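Local coordinates for protein chitosanase (Bacillus subtilis subsp. subtilis str. 168, PDB 7C6C) that hydrolyses internal beta-1,4 linkages between D-glucosamine residues of partly acetylated chitosan as a secreted glycoside hydrolase of family 46, at residues A[42-47]-A[112-117]; A[131-136]-A[221-226]; A[157-162]-A[186-191]. All coordinates share one frame; numbering follows the deposited sequence.

Interaction 1. Residues A[42-47]-A[112-117]; sequences GRAGFT and KVNDHL
A type I beta turn, G42 to G45, joins strands 39-41 and 46-47 of the three-stranded antiparallel sheet in this GH46 chitosanase, whose family belongs to the lysozyme clan. The turn and the start of strand 46-47 lie against the long helix 104-128. The contact is buried and close to the predicted catalytic centre. The side chain of A44 is about 7 Å from that of E19, the predicted proton donor.

R43 and N114 carry the polar part. The R43 chain starts with CG between the backbone N and the carbonyl carbon (chi1 61°) and bends at chi3. This lays the guanidinium over the side-chain amide of N114, with the two planes 16° apart. N114 has CG anti to its backbone N (chi1 177°). Its ND2 lies 3.3 Å from R43 NH2, over the guanidinium face and toward its rim. Both atoms are donors, so no hydrogen bond joins them; guanidinium and amide stack. Each finds its acceptor outside the pair: R43 forms salt bridges with D111 through NH1 and with E12 through NH2, and N114 ND2 bonds to Y141 OH. These partners probably fix the rotation of both flat groups.

The apolar part belongs to F46 and V113. F46 CE1 meets V113 CG1 at 3.7 Å, and the two side chains cross obliquely. The backbone N of N114 lies at the edge of the same ring. A44 CB sits over one ring face, toward the rim, and also touches N114 OD1 at 3.9 Å. Helix 52-63 adds D52 and V56 to the surroundings of F46.

One water completes the link. It accepts from R43 NE at 2.8 Å and donates to N114 OD1 at 2.8 Å.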
ATOM      1  N   GLY A  42      -0.235  -7.738  -7.871  1.00  9.38           N
ATOM      2  CA  GLY A  42      -1.325  -6.835  -8.191  1.00  9.68           C
ATOM      3  C   GLY A  42      -1.188  -5.423  -7.641  1.00  9.53           C
ATOM      4  O   GLY A  42      -0.115  -4.973  -7.226  1.00  9.65           O
ATOM      5  N   ARG A  43      -2.327  -4.722  -7.640  1.00  9.49           N
ATOM      6  CA  ARG A  43      -2.307  -3.271  -7.454  1.00 10.09           C
ATOM      7  C   ARG A  43      -1.795  -2.868  -6.082  1.00  9.83           C
ATOM      8  O   ARG A  43      -1.158  -1.823  -5.946  1.00 10.50           O
ATOM      9  CB  ARG A  43      -3.690  -2.663  -7.718  1.00 10.34           C
ATOM     10  CG  ARG A  43      -4.812  -3.152  -6.809  1.00 10.33           C
ATOM     11  CD  ARG A  43      -6.037  -2.250  -6.862  1.00 11.37           C
ATOM     12  NE  ARG A  43      -5.737  -0.952  -6.275  1.00 11.12           N
ATOM     13  CZ  ARG A  43      -6.499   0.128  -6.417  1.00 11.47           C
ATOM     14  NH1 ARG A  43      -7.624   0.060  -7.115  1.00 11.51           N
ATOM     15  NH2 ARG A  43      -6.136   1.279  -5.866  1.00 11.63           N
ATOM     16  N   ALA A  44      -2.089  -3.655  -5.053  1.00  9.49           N
ATOM     17  CA  ALA A  44      -1.730  -3.305  -3.690  1.00  9.34           C
ATOM     18  C   ALA A  44      -0.505  -4.048  -3.195  1.00  9.42           C
ATOM     19  O   ALA A  44      -0.176  -3.953  -2.008  1.00 10.41           O
ATOM     20  CB  ALA A  44      -2.908  -3.561  -2.752  1.00 10.64           C
ATOM     21  N   GLY A  45       0.167  -4.800  -4.058  1.00  9.47           N
ATOM     22  CA  GLY A  45       1.179  -5.698  -3.537  1.00 10.22           C
ATOM     23  C   GLY A  45       0.598  -6.673  -2.538  1.00  9.42           C
ATOM     24  O   GLY A  45       1.170  -6.877  -1.460  1.00 10.05           O
ATOM     25  N   PHE A  46      -0.559  -7.250  -2.861  1.00  9.01           N
ATOM     26  CA  PHE A  46      -1.127  -8.308  -2.035  1.00  9.04           C
ATOM     27  C   PHE A  46      -0.129  -9.459  -1.944  1.00  8.99           C
ATOM     28  O   PHE A  46       0.413  -9.892  -2.961  1.00 11.51           O
ATOM     29  CB  PHE A  46      -2.400  -8.845  -2.697  1.00  9.27           C
ATOM     30  CG  PHE A  46      -3.428  -7.799  -3.096  1.00  9.20           C
ATOM     31  CD1 PHE A  46      -4.320  -7.280  -2.169  1.00  9.86           C
ATOM     32  CD2 PHE A  46      -3.573  -7.428  -4.435  1.00  9.35           C
ATOM     33  CE1 PHE A  46      -5.293  -6.379  -2.558  1.00 10.65           C
ATOM     34  CE2 PHE A  46      -4.550  -6.529  -4.814  1.00 10.23           C
ATOM     35  CZ  PHE A  46      -5.407  -6.006  -3.876  1.00 10.27           C
ATOM     36  N   THR A  47       0.095  -9.993  -0.747  1.00  9.07           N
ATOM     37  CA  THR A  47       1.130 -11.008  -0.594  1.00  9.07           C
ATOM     38  C   THR A  47       0.549 -12.360  -0.201  1.00  8.68           C
ATOM     39  O   THR A  47      -0.513 -12.455   0.419  1.00  8.94           O
ATOM     40  CB  THR A  47       2.210 -10.581   0.404  1.00  9.75           C
ATOM     41  OG1 THR A  47       1.604 -10.271   1.664  1.00 11.35           O
ATOM     42  CG2 THR A  47       2.981  -9.366  -0.106  1.00 10.90           C
ATOM     43  N   LYS A 112     -11.972  -4.535  -4.916  1.00 12.10           N
ATOM     44  CA  LYS A 112     -12.791  -4.772  -3.733  1.00 13.14           C
ATOM     45  C   LYS A 112     -11.925  -5.065  -2.513  1.00 12.11           C
ATOM     46  O   LYS A 112     -12.154  -4.511  -1.434  1.00 12.41           O
ATOM     47  CB  LYS A 112     -13.772  -5.913  -3.991  1.00 15.48           C
ATOM     48  CG  LYS A 112     -14.593  -6.258  -2.770  1.00 20.61           C
ATOM     49  CD  LYS A 112     -15.718  -7.244  -3.084  1.00 25.17           C
ATOM     50  CE  LYS A 112     -15.762  -8.398  -2.079  1.00 28.93           C
ATOM     51  NZ  LYS A 112     -17.125  -8.965  -1.921  1.00 31.54           N
ATOM     52  N   VAL A 113     -10.928  -5.939  -2.661  1.00 11.21           N
ATOM     53  CA  VAL A 113     -10.057  -6.251  -1.530  1.00 10.86           C
ATOM     54  C   VAL A 113      -9.250  -5.024  -1.126  1.00 10.59           C
ATOM     55  O   VAL A 113      -9.095  -4.730   0.066  1.00 11.20           O
ATOM     56  CB  VAL A 113      -9.177  -7.475  -1.848  1.00 10.69           C
ATOM     57  CG1 VAL A 113      -8.222  -7.768  -0.707  1.00 10.86           C
ATOM     58  CG2 VAL A 113     -10.065  -8.675  -2.104  1.00 11.41           C
ATOM     59  N   ASN A 114      -8.744  -4.268  -2.107  1.00 10.45           N
ATOM     60  CA  ASN A 114      -8.032  -3.035  -1.786  1.00 10.64           C
ATOM     61  C   ASN A 114      -8.916  -2.078  -1.004  1.00 10.45           C
ATOM     62  O   ASN A 114      -8.462  -1.440  -0.045  1.00 10.62           O
ATOM     63  CB  ASN A 114      -7.543  -2.361  -3.061  1.00 11.04           C
ATOM     64  CG  ASN A 114      -6.864  -1.046  -2.773  1.00 11.06           C
ATOM     65  OD1 ASN A 114      -5.762  -1.025  -2.225  1.00 12.10           O
ATOM     66  ND2 ASN A 114      -7.522   0.063  -3.107  1.00 11.82           N
ATOM     67  N   ASP A 115     -10.181  -1.955  -1.406  1.00 10.99           N
ATOM     68  CA  ASP A 115     -11.075  -1.034  -0.717  1.00 11.82           C
ATOM     69  C   ASP A 115     -11.294  -1.474   0.724  1.00 12.16           C
ATOM     70  O   ASP A 115     -11.254  -0.656   1.655  1.00 13.16           O
ATOM     71  CB  ASP A 115     -12.400  -0.959  -1.476  1.00 14.11           C
ATOM     72  CG  ASP A 115     -13.347   0.053  -0.889  1.00 16.39           C
ATOM     73  OD1 ASP A 115     -13.005   1.253  -0.895  1.00 16.46           O
ATOM     74  OD2 ASP A 115     -14.431  -0.350  -0.425  1.00 19.74           O
ATOM     75  N   HIS A 116     -11.504  -2.773   0.926  1.00 11.89           N
ATOM     76  CA  HIS A 116     -11.850  -3.288   2.242  1.00 12.89           C
ATOM     77  C   HIS A 116     -10.644  -3.333   3.172  1.00 12.37           C
ATOM     78  O   HIS A 116     -10.774  -3.045   4.367  1.00 13.65           O
ATOM     79  CB  HIS A 116     -12.449  -4.684   2.082  1.00 15.47           C
ATOM     80  CG  HIS A 116     -12.862  -5.318   3.371  1.00 19.34           C
ATOM     81  ND1 HIS A 116     -13.862  -4.805   4.170  1.00 22.04           N
ATOM     82  CD2 HIS A 116     -12.410  -6.428   4.002  1.00 20.93           C
ATOM     83  CE1 HIS A 116     -14.011  -5.575   5.233  1.00 22.24           C
ATOM     84  NE2 HIS A 116     -13.137  -6.563   5.159  1.00 22.62           N
ATOM     85  N   LEU A 117      -9.471  -3.697   2.653  1.00 11.58           N
ATOM     86  CA  LEU A 117      -8.300  -3.880   3.503  1.00 12.07           C
ATOM     87  C   LEU A 117      -7.463  -2.622   3.661  1.00 11.70           C
ATOM     88  O   LEU A 117      -6.791  -2.464   4.684  1.00 13.07           O
ATOM     89  CB  LEU A 117      -7.388  -4.974   2.940  1.00 12.20           C
ATOM     90  CG  LEU A 117      -7.932  -6.404   2.907  1.00 13.77           C
ATOM     91  CD1 LEU A 117      -6.807  -7.365   2.568  1.00 14.14           C
ATOM     92  CD2 LEU A 117      -8.584  -6.791   4.224  1.00 16.40           C
TER
HETATM   93  O   HOH W   1      -3.834  -0.734  -4.179  1.00 10.86           O

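Interaction 2. Residues A[131-136]-A[221-226]; sequences LKTALA and NNYNLN
Y223 and L135 cross obliquely where the loop after helix 209-219 meets the first turn of helix 134-147. L135 has CG anti to its backbone N (chi1 175°). Its CD2 lies over one face of the Y223 ring, 3.9 Å from Y223 CD2. T133 runs alongside Y223 and points the same way. T133 CB is 4.0 Å from Y223 CB, and T133 OG1 is at the ring edge. L225 comes at L135 from another direction, at about a right angle, and their CD1 atoms touch at 4.2 Å. L225 CB also packs on A134 CB.

T133 is the N-cap of the helix. Its OG1 accepts from A136 N at 3.1 Å and is also hydrogen-bonded to E177 of helix 177-193. The loop contains a type I turn, N222 to L225, just after a Schellman motif at N221. From this turn, Y223 O accepts L135 N at 2.9 Å. The N-H...O angle is 157°, and the donor sits above the carbonyl plane. A water accepts from A134 N and donates to N224 OD1 at 2.7 Å.

The first turn of a helix has N-H groups without acceptors in the helix itself. Here the T133 hydroxyl accepts from A136 N, the Y223 carbonyl from L135 N, and a water from A134 N. While L135, L225 and the Y223 ring add apolar contacts, the loop thus extends the N-terminal capping of helix 134-147.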
ATOM      1  N   LEU A 131      -7.583  14.024  10.576  1.00 19.58           N
ATOM      2  CA  LEU A 131      -6.923  14.529   9.382  1.00 19.54           C
ATOM      3  C   LEU A 131      -7.953  15.169   8.461  1.00 20.34           C
ATOM      4  O   LEU A 131      -9.017  14.597   8.203  1.00 22.83           O
ATOM      5  CB  LEU A 131      -6.195  13.392   8.663  1.00 18.89           C
ATOM      6  CG  LEU A 131      -5.201  12.619   9.533  1.00 18.79           C
ATOM      7  CD1 LEU A 131      -4.399  11.642   8.701  1.00 18.83           C
ATOM      8  CD2 LEU A 131      -4.279  13.566  10.278  1.00 19.29           C
ATOM      9  N   LYS A 132      -7.649  16.375   7.981  1.00 19.03           N
ATOM     10  CA  LYS A 132      -8.536  17.070   7.064  1.00 19.92           C
ATOM     11  C   LYS A 132      -7.986  17.217   5.654  1.00 18.48           C
ATOM     12  O   LYS A 132      -8.772  17.449   4.730  1.00 21.23           O
ATOM     13  CB  LYS A 132      -8.884  18.466   7.604  1.00 22.09           C
ATOM     14  CG  LYS A 132      -9.686  18.446   8.894  1.00 24.43           C
ATOM     15  CD  LYS A 132     -10.013  19.861   9.357  1.00 27.26           C
ATOM     16  CE  LYS A 132     -10.943  19.860  10.561  1.00 29.80           C
ATOM     17  NZ  LYS A 132     -11.187  21.241  11.061  1.00 31.47           N
ATOM     18  N   THR A 133      -6.676  17.093   5.455  1.00 15.37           N
ATOM     19  CA  THR A 133      -6.109  17.378   4.146  1.00 14.57           C
ATOM     20  C   THR A 133      -6.073  16.129   3.279  1.00 13.52           C
ATOM     21  O   THR A 133      -5.869  15.008   3.756  1.00 13.63           O
ATOM     22  CB  THR A 133      -4.700  17.978   4.229  1.00 14.76           C
ATOM     23  OG1 THR A 133      -3.773  16.994   4.709  1.00 14.39           O
ATOM     24  CG2 THR A 133      -4.664  19.230   5.107  1.00 15.57           C
ATOM     25  N   ALA A 134      -6.258  16.342   1.980  1.00 12.65           N
ATOM     26  CA  ALA A 134      -6.158  15.236   1.043  1.00 12.92           C
ATOM     27  C   ALA A 134      -4.758  14.635   1.051  1.00 11.65           C
ATOM     28  O   ALA A 134      -4.607  13.413   0.940  1.00 11.84           O
ATOM     29  CB  ALA A 134      -6.543  15.704  -0.360  1.00 13.04           C
ATOM     30  N   LEU A 135      -3.721  15.473   1.172  1.00 11.40           N
ATOM     31  CA  LEU A 135      -2.364  14.936   1.174  1.00 11.12           C
ATOM     32  C   LEU A 135      -2.144  14.011   2.367  1.00 11.04           C
ATOM     33  O   LEU A 135      -1.594  12.917   2.223  1.00 11.29           O
ATOM     34  CB  LEU A 135      -1.323  16.056   1.143  1.00 11.39           C
ATOM     35  CG  LEU A 135       0.128  15.571   1.267  1.00 11.98           C
ATOM     36  CD1 LEU A 135       0.517  14.585   0.156  1.00 12.52           C
ATOM     37  CD2 LEU A 135       1.087  16.742   1.295  1.00 13.16           C
ATOM     38  N   ALA A 136      -2.576  14.420   3.560  1.00 11.55           N
ATOM     39  CA  ALA A 136      -2.382  13.540   4.711  1.00 11.77           C
ATOM     40  C   ALA A 136      -3.130  12.224   4.532  1.00 11.59           C
ATOM     41  O   ALA A 136      -2.594  11.152   4.835  1.00 11.97           O
ATOM     42  CB  ALA A 136      -2.809  14.231   6.001  1.00 13.06           C
ATOM     43  N   ASN A 221       3.222  23.066  -0.778  1.00 11.39           N
ATOM     44  CA  ASN A 221       1.958  23.477  -0.167  1.00 12.31           C
ATOM     45  C   ASN A 221       0.751  22.982  -0.963  1.00 12.84           C
ATOM     46  O   ASN A 221      -0.255  23.675  -1.094  1.00 15.52           O
ATOM     47  CB  ASN A 221       1.884  24.980   0.115  1.00 12.69           C
ATOM     48  CG  ASN A 221       0.826  25.313   1.144  1.00 13.02           C
ATOM     49  OD1 ASN A 221       0.546  24.518   2.044  1.00 14.75           O
ATOM     50  ND2 ASN A 221       0.232  26.490   1.019  1.00 12.72           N
ATOM     51  N   ASN A 222       0.843  21.769  -1.483  1.00 11.02           N
ATOM     52  CA  ASN A 222      -0.244  21.178  -2.267  1.00 10.55           C
ATOM     53  C   ASN A 222      -1.018  20.158  -1.426  1.00 10.22           C
ATOM     54  O   ASN A 222      -1.160  18.987  -1.783  1.00 10.94           O
ATOM     55  CB  ASN A 222       0.314  20.566  -3.551  1.00 10.43           C
ATOM     56  CG  ASN A 222      -0.764  20.104  -4.507  1.00  9.98           C
ATOM     57  OD1 ASN A 222      -1.928  20.500  -4.393  1.00 11.19           O
ATOM     58  ND2 ASN A 222      -0.383  19.254  -5.468  1.00 10.93           N
ATOM     59  N   TYR A 223      -1.531  20.624  -0.277  1.00 11.14           N
ATOM     60  CA  TYR A 223      -2.209  19.731   0.663  1.00 12.00           C
ATOM     61  C   TYR A 223      -3.574  19.267   0.173  1.00 11.79           C
ATOM     62  O   TYR A 223      -4.088  18.265   0.681  1.00 12.27           O
ATOM     63  CB  TYR A 223      -2.307  20.368   2.047  1.00 13.15           C
ATOM     64  CG  TYR A 223      -0.993  20.370   2.784  1.00 13.56           C
ATOM     65  CD1 TYR A 223      -0.076  21.393   2.584  1.00 14.48           C
ATOM     66  CD2 TYR A 223      -0.659  19.352   3.671  1.00 14.72           C
ATOM     67  CE1 TYR A 223       1.130  21.412   3.247  1.00 15.07           C
ATOM     68  CE2 TYR A 223       0.556  19.358   4.337  1.00 15.17           C
ATOM     69  CZ  TYR A 223       1.445  20.401   4.118  1.00 15.18           C
ATOM     70  OH  TYR A 223       2.658  20.447   4.767  1.00 16.75           O
ATOM     71  N   ASN A 224      -4.169  19.957  -0.796  1.00 11.39           N
ATOM     72  CA  ASN A 224      -5.404  19.487  -1.410  1.00 11.80           C
ATOM     73  C   ASN A 224      -5.159  18.485  -2.527  1.00 10.65           C
ATOM     74  O   ASN A 224      -6.126  17.987  -3.117  1.00 11.40           O
ATOM     75  CB  ASN A 224      -6.234  20.655  -1.944  1.00 12.84           C
ATOM     76  CG  ASN A 224      -7.706  20.304  -2.085  1.00 13.86           C
ATOM     77  OD1 ASN A 224      -8.317  19.755  -1.168  1.00 14.84           O
ATOM     78  ND2 ASN A 224      -8.277  20.606  -3.236  1.00 14.54           N
ATOM     79  N   LEU A 225      -3.898  18.183  -2.830  1.00 10.71           N
ATOM     80  CA  LEU A 225      -3.554  17.212  -3.868  1.00 10.81           C
ATOM     81  C   LEU A 225      -4.184  17.603  -5.202  1.00 10.37           C
ATOM     82  O   LEU A 225      -4.781  16.780  -5.899  1.00 11.12           O
ATOM     83  CB  LEU A 225      -3.926  15.779  -3.463  1.00 12.05           C
ATOM     84  CG  LEU A 225      -3.015  14.637  -3.915  1.00 13.95           C
ATOM     85  CD1 LEU A 225      -1.591  14.809  -3.418  1.00 13.32           C
ATOM     86  CD2 LEU A 225      -3.590  13.318  -3.427  1.00 15.15           C
ATOM     87  N   ASN A 226      -4.065  18.887  -5.537  1.00 10.57           N
ATOM     88  CA  ASN A 226      -4.476  19.380  -6.842  1.00 10.69           C
ATOM     89  C   ASN A 226      -3.488  18.919  -7.910  1.00 10.04           C
ATOM     90  O   ASN A 226      -2.331  18.599  -7.631  1.00 10.32           O
ATOM     91  CB  ASN A 226      -4.504  20.909  -6.841  1.00 11.87           C
ATOM     92  CG  ASN A 226      -5.555  21.485  -5.908  1.00 14.39           C
ATOM     93  OD1 ASN A 226      -6.579  20.866  -5.644  1.00 15.11           O
ATOM     94  ND2 ASN A 226      -5.308  22.687  -5.423  1.00 17.92           N
TER
HETATM   95  O   HOH W   2      -7.581  18.903   1.328  1.00 16.01           O

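Interaction 3. Residues A[157-162]-A[186-191]; sequences YALIKR and DVRYDD
Apolar packing joins helices 156-167 and 177-193, whose short segments cross at 129° with their axes 9.7 Å apart at closest approach. L159 is central. Its CG is anti to the carbonyl carbon, beside the backbone N, and its two methyls reach different partners. CD2 meets V187 CG1 at 3.9 Å and D191 CB at 3.7 Å. CD1 touches CG of the extended R188 chain at 4.1 Å. V187 CG1 also packs against R162 CB.

The charged contact is a salt bridge between R162 NH2 and D191 OD1. At 3.4 Å and an N-H...O angle of 126°, its hydrogen bond is weak. D191 OD1 lies at the guanidinium edge, with the carboxylate plane turned 50° away. R162 NH1 bonds to the P153 carbonyl.

A water accepts from R162 NH2 at 2.9 Å and donates to V187 O.

R188 runs on toward helix 134-147, where it forms a salt bridge with D142 and hydrogen bonds with Q146 and H147; its side chain is about 7 Å from that of E19, the predicted proton donor. D191 OD1 also lies near D154 OD1, so the positive charge of R162 probably eases the repulsion between the two carboxylates at this helix crossing.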
ATOM      1  N   TYR A 157      -1.047   1.571  12.147  1.00 17.05           N
ATOM      2  CA  TYR A 157      -1.476   2.216  13.384  1.00 18.37           C
ATOM      3  C   TYR A 157      -0.319   2.407  14.359  1.00 18.94           C
ATOM      4  O   TYR A 157      -0.318   3.376  15.125  1.00 19.48           O
ATOM      5  CB  TYR A 157      -2.652   1.465  14.012  1.00 20.29           C
ATOM      6  CG  TYR A 157      -3.310   2.201  15.163  1.00 22.05           C
ATOM      7  CD1 TYR A 157      -3.659   3.542  15.053  1.00 23.05           C
ATOM      8  CD2 TYR A 157      -3.586   1.548  16.359  1.00 23.17           C
ATOM      9  CE1 TYR A 157      -4.253   4.215  16.104  1.00 24.50           C
ATOM     10  CE2 TYR A 157      -4.180   2.212  17.414  1.00 24.20           C
ATOM     11  CZ  TYR A 157      -4.514   3.543  17.280  1.00 25.28           C
ATOM     12  OH  TYR A 157      -5.106   4.211  18.325  1.00 26.86           O
ATOM     13  N   ALA A 158       0.679   1.516  14.338  1.00 18.71           N
ATOM     14  CA  ALA A 158       1.874   1.745  15.147  1.00 18.76           C
ATOM     15  C   ALA A 158       2.561   3.046  14.749  1.00 18.81           C
ATOM     16  O   ALA A 158       3.022   3.807  15.608  1.00 19.52           O
ATOM     17  CB  ALA A 158       2.841   0.570  15.016  1.00 19.44           C
ATOM     18  N   LEU A 159       2.623   3.327  13.447  1.00 18.00           N
ATOM     19  CA  LEU A 159       3.222   4.579  12.993  1.00 17.61           C
ATOM     20  C   LEU A 159       2.390   5.781  13.423  1.00 17.93           C
ATOM     21  O   LEU A 159       2.945   6.811  13.826  1.00 18.65           O
ATOM     22  CB  LEU A 159       3.395   4.567  11.475  1.00 17.20           C
ATOM     23  CG  LEU A 159       4.307   3.472  10.916  1.00 17.98           C
ATOM     24  CD1 LEU A 159       4.491   3.659   9.432  1.00 18.54           C
ATOM     25  CD2 LEU A 159       5.656   3.429  11.625  1.00 19.92           C
ATOM     26  N   ILE A 160       1.061   5.678  13.333  1.00 17.92           N
ATOM     27  CA  ILE A 160       0.194   6.766  13.786  1.00 18.76           C
ATOM     28  C   ILE A 160       0.431   7.050  15.263  1.00 20.14           C
ATOM     29  O   ILE A 160       0.606   8.204  15.673  1.00 20.37           O
ATOM     30  CB  ILE A 160      -1.285   6.445  13.499  1.00 18.61           C
ATOM     31  CG1 ILE A 160      -1.584   6.503  12.002  1.00 18.28           C
ATOM     32  CG2 ILE A 160      -2.203   7.398  14.265  1.00 19.14           C
ATOM     33  CD1 ILE A 160      -2.967   6.007  11.653  1.00 17.92           C
ATOM     34  N   LYS A 161       0.448   5.997  16.085  1.00 21.22           N
ATOM     35  CA  LYS A 161       0.615   6.192  17.522  1.00 22.05           C
ATOM     36  C   LYS A 161       1.984   6.774  17.855  1.00 22.58           C
ATOM     37  O   LYS A 161       2.096   7.651  18.720  1.00 23.45           O
ATOM     38  CB  LYS A 161       0.374   4.881  18.269  1.00 23.54           C
ATOM     39  CG  LYS A 161      -1.088   4.466  18.318  1.00 25.55           C
ATOM     40  CD  LYS A 161      -1.297   3.223  19.168  1.00 27.06           C
ATOM     41  CE  LYS A 161      -0.623   2.007  18.558  1.00 28.16           C
ATOM     42  NZ  LYS A 161      -0.890   0.781  19.370  1.00 29.32           N
ATOM     43  N   ARG A 162       3.036   6.310  17.179  1.00 22.57           N
ATOM     44  CA  ARG A 162       4.363   6.860  17.437  1.00 22.75           C
ATOM     45  C   ARG A 162       4.439   8.324  17.034  1.00 22.09           C
ATOM     46  O   ARG A 162       5.087   9.127  17.716  1.00 22.65           O
ATOM     47  CB  ARG A 162       5.437   6.034  16.732  1.00 24.50           C
ATOM     48  CG  ARG A 162       5.613   4.667  17.356  1.00 26.13           C
ATOM     49  CD  ARG A 162       7.046   4.188  17.317  1.00 27.06           C
ATOM     50  NE  ARG A 162       7.474   3.836  15.969  1.00 27.25           N
ATOM     51  CZ  ARG A 162       7.295   2.642  15.413  1.00 26.33           C
ATOM     52  NH1 ARG A 162       6.683   1.673  16.083  1.00 25.64           N
ATOM     53  NH2 ARG A 162       7.730   2.418  14.185  1.00 26.19           N
ATOM     54  N   ASP A 186       8.634  11.556   9.019  1.00 15.96           N
ATOM     55  CA  ASP A 186       9.869  11.216   9.724  1.00 17.33           C
ATOM     56  C   ASP A 186       9.775   9.838  10.371  1.00 17.34           C
ATOM     57  O   ASP A 186      10.705   9.026  10.280  1.00 17.72           O
ATOM     58  CB  ASP A 186      10.148  12.252  10.814  1.00 18.42           C
ATOM     59  CG  ASP A 186      10.585  13.587  10.266  1.00 20.51           C
ATOM     60  OD1 ASP A 186      10.900  13.679   9.062  1.00 21.28           O
ATOM     61  OD2 ASP A 186      10.632  14.548  11.065  1.00 22.48           O
ATOM     62  N   VAL A 187       8.664   9.577  11.064  1.00 16.81           N
ATOM     63  CA  VAL A 187       8.462   8.294  11.729  1.00 17.33           C
ATOM     64  C   VAL A 187       8.443   7.165  10.708  1.00 16.09           C
ATOM     65  O   VAL A 187       9.042   6.103  10.917  1.00 16.38           O
ATOM     66  CB  VAL A 187       7.171   8.343  12.567  1.00 18.02           C
ATOM     67  CG1 VAL A 187       6.729   6.943  12.969  1.00 18.80           C
ATOM     68  CG2 VAL A 187       7.366   9.224  13.800  1.00 18.58           C
ATOM     69  N   ARG A 188       7.761   7.376   9.583  1.00 15.17           N
ATOM     70  CA  ARG A 188       7.717   6.342   8.557  1.00 14.82           C
ATOM     71  C   ARG A 188       9.094   6.099   7.954  1.00 15.25           C
ATOM     72  O   ARG A 188       9.485   4.947   7.740  1.00 15.44           O
ATOM     73  CB  ARG A 188       6.698   6.701   7.478  1.00 14.68           C
ATOM     74  CG  ARG A 188       6.552   5.608   6.444  1.00 13.77           C
ATOM     75  CD  ARG A 188       5.408   5.867   5.486  1.00 13.08           C
ATOM     76  NE  ARG A 188       5.301   4.770   4.535  1.00 11.83           N
ATOM     77  CZ  ARG A 188       4.662   4.839   3.373  1.00 11.15           C
ATOM     78  NH1 ARG A 188       4.049   5.964   3.015  1.00 11.80           N
ATOM     79  NH2 ARG A 188       4.645   3.779   2.569  1.00 11.73           N
ATOM     80  N   TYR A 189       9.842   7.169   7.671  1.00 15.59           N
ATOM     81  CA  TYR A 189      11.205   7.008   7.173  1.00 16.42           C
ATOM     82  C   TYR A 189      12.030   6.144   8.118  1.00 16.79           C
ATOM     83  O   TYR A 189      12.726   5.218   7.688  1.00 16.69           O
ATOM     84  CB  TYR A 189      11.864   8.379   7.004  1.00 18.46           C
ATOM     85  CG  TYR A 189      13.306   8.299   6.561  1.00 20.68           C
ATOM     86  CD1 TYR A 189      13.635   8.252   5.213  1.00 22.44           C
ATOM     87  CD2 TYR A 189      14.342   8.257   7.489  1.00 21.69           C
ATOM     88  CE1 TYR A 189      14.949   8.173   4.799  1.00 23.26           C
ATOM     89  CE2 TYR A 189      15.660   8.174   7.083  1.00 23.32           C
ATOM     90  CZ  TYR A 189      15.956   8.135   5.736  1.00 24.45           C
ATOM     91  OH  TYR A 189      17.263   8.053   5.314  1.00 26.43           O
ATOM     92  N   ASP A 190      11.969   6.448   9.415  1.00 17.55           N
ATOM     93  CA  ASP A 190      12.738   5.682  10.390  1.00 18.31           C
ATOM     94  C   ASP A 190      12.318   4.220  10.388  1.00 18.25           C
ATOM     95  O   ASP A 190      13.158   3.323  10.521  1.00 18.91           O
ATOM     96  CB  ASP A 190      12.557   6.282  11.784  1.00 20.86           C
ATOM     97  CG  ASP A 190      13.248   7.623  11.939  1.00 24.58           C
ATOM     98  OD1 ASP A 190      14.137   7.944  11.122  1.00 24.95           O
ATOM     99  OD2 ASP A 190      12.903   8.352  12.891  1.00 26.53           O
ATOM    100  N   ASP A 191      11.023   3.959  10.231  1.00 17.68           N
ATOM    101  CA  ASP A 191      10.557   2.578  10.233  1.00 17.26           C
ATOM    102  C   ASP A 191      11.012   1.829   8.986  1.00 16.65           C
ATOM    103  O   ASP A 191      11.354   0.643   9.059  1.00 17.36           O
ATOM    104  CB  ASP A 191       9.037   2.537  10.358  1.00 17.29           C
ATOM    105  CG  ASP A 191       8.525   1.141  10.577  1.00 16.91           C
ATOM    106  OD1 ASP A 191       8.886   0.573  11.625  1.00 17.47           O
ATOM    107  OD2 ASP A 191       7.792   0.611   9.716  1.00 16.92           O
TER
HETATM  108  O   HOH W   3       9.374   4.677  13.327  1.00 21.61           O

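From the N terminus, interaction 1 comes first. It closes a loop of 64 residues, bringing the sheet turn onto helix 104-128, and ends before interaction 2 opens. Interaction 2 closes the longest loop, 84 residues, and brings the segment after helix 209-219 back to the start of helix 134-147. Interaction 3 is nested inside that loop and closes a short one of 23 residues between helices 156-167 and 177-193. None of the loops cross. The contacts do not touch; interactions 2 and 3 come nearest, about 7 Å between nearest atoms. Helix 134-147 relates all three: Y141 meets interaction 1, its N-terminus forms interaction 2, and H147 packs on interaction 3.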